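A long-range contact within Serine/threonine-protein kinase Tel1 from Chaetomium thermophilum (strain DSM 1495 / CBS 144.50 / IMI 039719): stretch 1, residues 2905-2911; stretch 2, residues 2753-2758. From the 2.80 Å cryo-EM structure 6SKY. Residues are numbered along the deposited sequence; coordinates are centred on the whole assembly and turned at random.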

ATOM      1  N   VAL A2905       0.010  24.400 -13.203  1.00 27.87           N
ATOM      2  CA  VAL A2905      -0.285  24.567 -11.784  1.00 27.87           C
ATOM      3  C   VAL A2905      -1.370  23.591 -11.346  1.00 27.87           C
ATOM      4  O   VAL A2905      -1.254  22.927 -10.309  1.00 27.87           O
ATOM      5  CB  VAL A2905      -0.686  26.019 -11.489  1.00 27.87           C
ATOM      6  CG1 VAL A2905      -1.150  26.146 -10.078  1.00 27.87           C
ATOM      7  CG2 VAL A2905       0.477  26.930 -11.724  1.00 27.87           C
ATOM      8  N   VAL A2906      -2.443  23.489 -12.128  1.00 25.37           N
ATOM      9  CA  VAL A2906      -3.499  22.533 -11.806  1.00 25.37           C
ATOM     10  C   VAL A2906      -2.947  21.117 -11.772  1.00 25.37           C
ATOM     11  O   VAL A2906      -3.314  20.313 -10.912  1.00 25.37           O
ATOM     12  CB  VAL A2906      -4.661  22.654 -12.804  1.00 25.37           C
ATOM     13  CG1 VAL A2906      -5.610  21.500 -12.641  1.00 25.37           C
ATOM     14  CG2 VAL A2906      -5.386  23.948 -12.606  1.00 25.37           C
ATOM     15  N   LYS A2907      -2.052  20.789 -12.699  1.00 28.75           N
ATOM     16  CA  LYS A2907      -1.535  19.430 -12.769  1.00 28.75           C
ATOM     17  C   LYS A2907      -0.610  19.112 -11.609  1.00 28.75           C
ATOM     18  O   LYS A2907      -0.504  17.951 -11.207  1.00 28.75           O
ATOM     19  CB  LYS A2907      -0.812  19.224 -14.094  1.00 28.75           C
ATOM     20  CG  LYS A2907      -0.306  17.828 -14.303  1.00 28.75           C
ATOM     21  CD  LYS A2907       0.295  17.663 -15.680  1.00 28.75           C
ATOM     22  CE  LYS A2907       1.012  16.332 -15.787  1.00 28.75           C
ATOM     23  NZ  LYS A2907       2.082  16.221 -14.758  1.00 28.75           N
ATOM     24  N   LYS A2908       0.082  20.108 -11.069  1.00 28.90           N
ATOM     25  CA  LYS A2908       0.942  19.850  -9.925  1.00 28.90           C
ATOM     26  C   LYS A2908       0.208  19.932  -8.596  1.00 28.90           C
ATOM     27  O   LYS A2908       0.740  19.465  -7.587  1.00 28.90           O
ATOM     28  CB  LYS A2908       2.130  20.807  -9.917  1.00 28.90           C
ATOM     29  CG  LYS A2908       1.885  22.108  -9.211  1.00 28.90           C
ATOM     30  CD  LYS A2908       3.026  23.071  -9.468  1.00 28.90           C
ATOM     31  CE  LYS A2908       2.652  24.487  -9.060  1.00 28.90           C
ATOM     32  NZ  LYS A2908       3.600  25.498  -9.603  1.00 28.90           N
ATOM     33  N   LYS A2909      -0.990  20.509  -8.558  1.00 23.14           N
ATOM     34  CA  LYS A2909      -1.826  20.354  -7.375  1.00 23.14           C
ATOM     35  C   LYS A2909      -2.463  18.979  -7.274  1.00 23.14           C
ATOM     36  O   LYS A2909      -3.027  18.654  -6.231  1.00 23.14           O
ATOM     37  CB  LYS A2909      -2.929  21.404  -7.350  1.00 23.14           C
ATOM     38  CG  LYS A2909      -2.493  22.759  -6.896  1.00 23.14           C
ATOM     39  CD  LYS A2909      -3.588  23.744  -7.117  1.00 23.14           C
ATOM     40  CE  LYS A2909      -3.140  25.123  -6.789  1.00 23.14           C
ATOM     41  NZ  LYS A2909      -4.157  26.102  -7.201  1.00 23.14           N
ATOM     42  N   LEU A2910      -2.404  18.171  -8.328  1.00 25.27           N
ATOM     43  CA  LEU A2910      -2.985  16.837  -8.338  1.00 25.27           C
ATOM     44  C   LEU A2910      -1.923  15.752  -8.336  1.00 25.27           C
ATOM     45  O   LEU A2910      -2.190  14.628  -8.763  1.00 25.27           O
ATOM     46  CB  LEU A2910      -3.898  16.662  -9.547  1.00 25.27           C
ATOM     47  CG  LEU A2910      -5.202  17.443  -9.618  1.00 25.27           C
ATOM     48  CD1 LEU A2910      -5.889  17.156 -10.915  1.00 25.27           C
ATOM     49  CD2 LEU A2910      -6.089  17.065  -8.471  1.00 25.27           C
ATOM     50  N   SER A2911      -0.724  16.068  -7.868  1.00 27.55           N
ATOM     51  CA  SER A2911       0.383  15.132  -7.882  1.00 27.55           C
ATOM     52  C   SER A2911       0.381  14.308  -6.610  1.00 27.55           C
ATOM     53  O   SER A2911       0.117  14.826  -5.528  1.00 27.55           O
ATOM     54  CB  SER A2911       1.705  15.876  -8.016  1.00 27.55           C
ATOM     55  OG  SER A2911       1.840  16.815  -6.971  1.00 27.55           O
TER
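Stretch 2 2753-2758: GHVLGL

Stretch 2 brings the last turn of a helix against stretch 1. Residues Gly-2753 to Val-2755 are helical; Leu-2756 is the first to leave helical phi/psi, and Gly-2757 follows with a positive phi of 67°, a conformation that favours glycine. The turn is held by two backbone hydrogen bonds, from Gly-2757 N to His-2754 O (3.2 Å) and from Leu-2758 N to Gly-2753 O (2.7 Å). In stretch 1, Val-2905 to Lys-2908 are helical, and Leu-2910 and Ser-2911 are loop or turn. Taken end to end, the two stretches run roughly antiparallel. The backbones come closest at Val-2755, whose CA lies 6.1 Å from the CA of Val-2906. Together the two stretches bury 306 Å².

The polar contact belongs to Lys-2909, whose CA-to-CB bond points toward stretch 2. With chi1 at -79° (m) and the remaining chi angles t, its chain is extended, and NZ donates a hydrogen bond to His-2754 O at 3.1 Å. A lysine suits this place because a long aliphatic arm carries its charged amine to a backbone carbonyl at the end of the helix. That oxygen also accepts the backbone hydrogen bond from Gly-2757 N, so it serves two donors.

In a CH-pi contact, Lys-2909 CD lies over one face of the His-2754 ring, 4.3 Å from its centroid and 25° off the ring normal, so the methylene packs on the aromatic surface while the amine reaches the backbone of the same residue.

The apolar contacts centre on Val-2755, a compact branched residue that packs against both Val-2906 and Leu-2910. Val-2755 CG2 meets Leu-2910 CD2 at 3.9 Å; the leucine's CA-to-CB bond points sideways, but the end of the side chain comes nearer. Val-2755 CG1 and Val-2906 CG1 are a looser 4.5 Å apart, while Val-2906 CG2 approaches Val-2755 O to 3.6 Å.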

ATOM      1  N   GLY A2753     -12.339  24.005  -5.401  1.00 15.89           N
ATOM      2  CA  GLY A2753     -11.877  25.342  -5.679  1.00 15.89           C
ATOM      3  C   GLY A2753     -10.428  25.583  -5.358  1.00 15.89           C
ATOM      4  O   GLY A2753      -9.850  26.538  -5.872  1.00 15.89           O
ATOM      5  N   HIS A2754      -9.826  24.766  -4.501  1.00 16.33           N
ATOM      6  CA  HIS A2754      -8.374  24.783  -4.396  1.00 16.33           C
ATOM      7  C   HIS A2754      -7.735  24.239  -5.666  1.00 16.33           C
ATOM      8  O   HIS A2754      -6.813  24.844  -6.214  1.00 16.33           O
ATOM      9  CB  HIS A2754      -7.922  23.982  -3.181  1.00 16.33           C
ATOM     10  CG  HIS A2754      -6.479  23.593  -3.220  1.00 16.33           C
ATOM     11  ND1 HIS A2754      -5.459  24.514  -3.139  1.00 16.33           N
ATOM     12  CD2 HIS A2754      -5.886  22.384  -3.344  1.00 16.33           C
ATOM     13  CE1 HIS A2754      -4.301  23.887  -3.208  1.00 16.33           C
ATOM     14  NE2 HIS A2754      -4.532  22.594  -3.335  1.00 16.33           N
ATOM     15  N   VAL A2755      -8.222  23.099  -6.155  1.00 19.59           N
ATOM     16  CA  VAL A2755      -7.605  22.475  -7.322  1.00 19.59           C
ATOM     17  C   VAL A2755      -7.696  23.366  -8.553  1.00 19.59           C
ATOM     18  O   VAL A2755      -6.803  23.344  -9.404  1.00 19.59           O
ATOM     19  CB  VAL A2755      -8.237  21.094  -7.567  1.00 19.59           C
ATOM     20  CG1 VAL A2755      -7.980  20.622  -8.967  1.00 19.59           C
ATOM     21  CG2 VAL A2755      -7.684  20.100  -6.590  1.00 19.59           C
ATOM     22  N   LEU A2756      -8.745  24.177  -8.671  1.00 18.09           N
ATOM     23  CA  LEU A2756      -8.926  25.037  -9.832  1.00 18.09           C
ATOM     24  C   LEU A2756      -8.665  26.503  -9.538  1.00 18.09           C
ATOM     25  O   LEU A2756      -9.048  27.354 -10.334  1.00 18.09           O
ATOM     26  CB  LEU A2756     -10.332  24.879 -10.406  1.00 18.09           C
ATOM     27  CG  LEU A2756     -10.719  23.497 -10.917  1.00 18.09           C
ATOM     28  CD1 LEU A2756     -12.139  23.500 -11.400  1.00 18.09           C
ATOM     29  CD2 LEU A2756      -9.799  23.056 -12.019  1.00 18.09           C
ATOM     30  N   GLY A2757      -8.030  26.823  -8.420  1.00 20.42           N
ATOM     31  CA  GLY A2757      -7.630  28.186  -8.160  1.00 20.42           C
ATOM     32  C   GLY A2757      -8.752  29.163  -7.940  1.00 20.42           C
ATOM     33  O   GLY A2757      -8.539  30.366  -8.070  1.00 20.42           O
ATOM     34  N   LEU A2758      -9.936  28.685  -7.583  1.00 20.81           N
ATOM     35  CA  LEU A2758     -11.108  29.542  -7.486  1.00 20.81           C
ATOM     36  C   LEU A2758     -10.912  30.638  -6.450  1.00 20.81           C
ATOM     37  O   LEU A2758     -10.541  30.372  -5.307  1.00 20.81           O
ATOM     38  CB  LEU A2758     -12.324  28.696  -7.139  1.00 20.81           C
ATOM     39  CG  LEU A2758     -13.654  29.396  -6.914  1.00 20.81           C
ATOM     40  CD1 LEU A2758     -14.110  30.047  -8.187  1.00 20.81           C
ATOM     41  CD2 LEU A2758     -14.675  28.405  -6.425  1.00 20.81           C
TER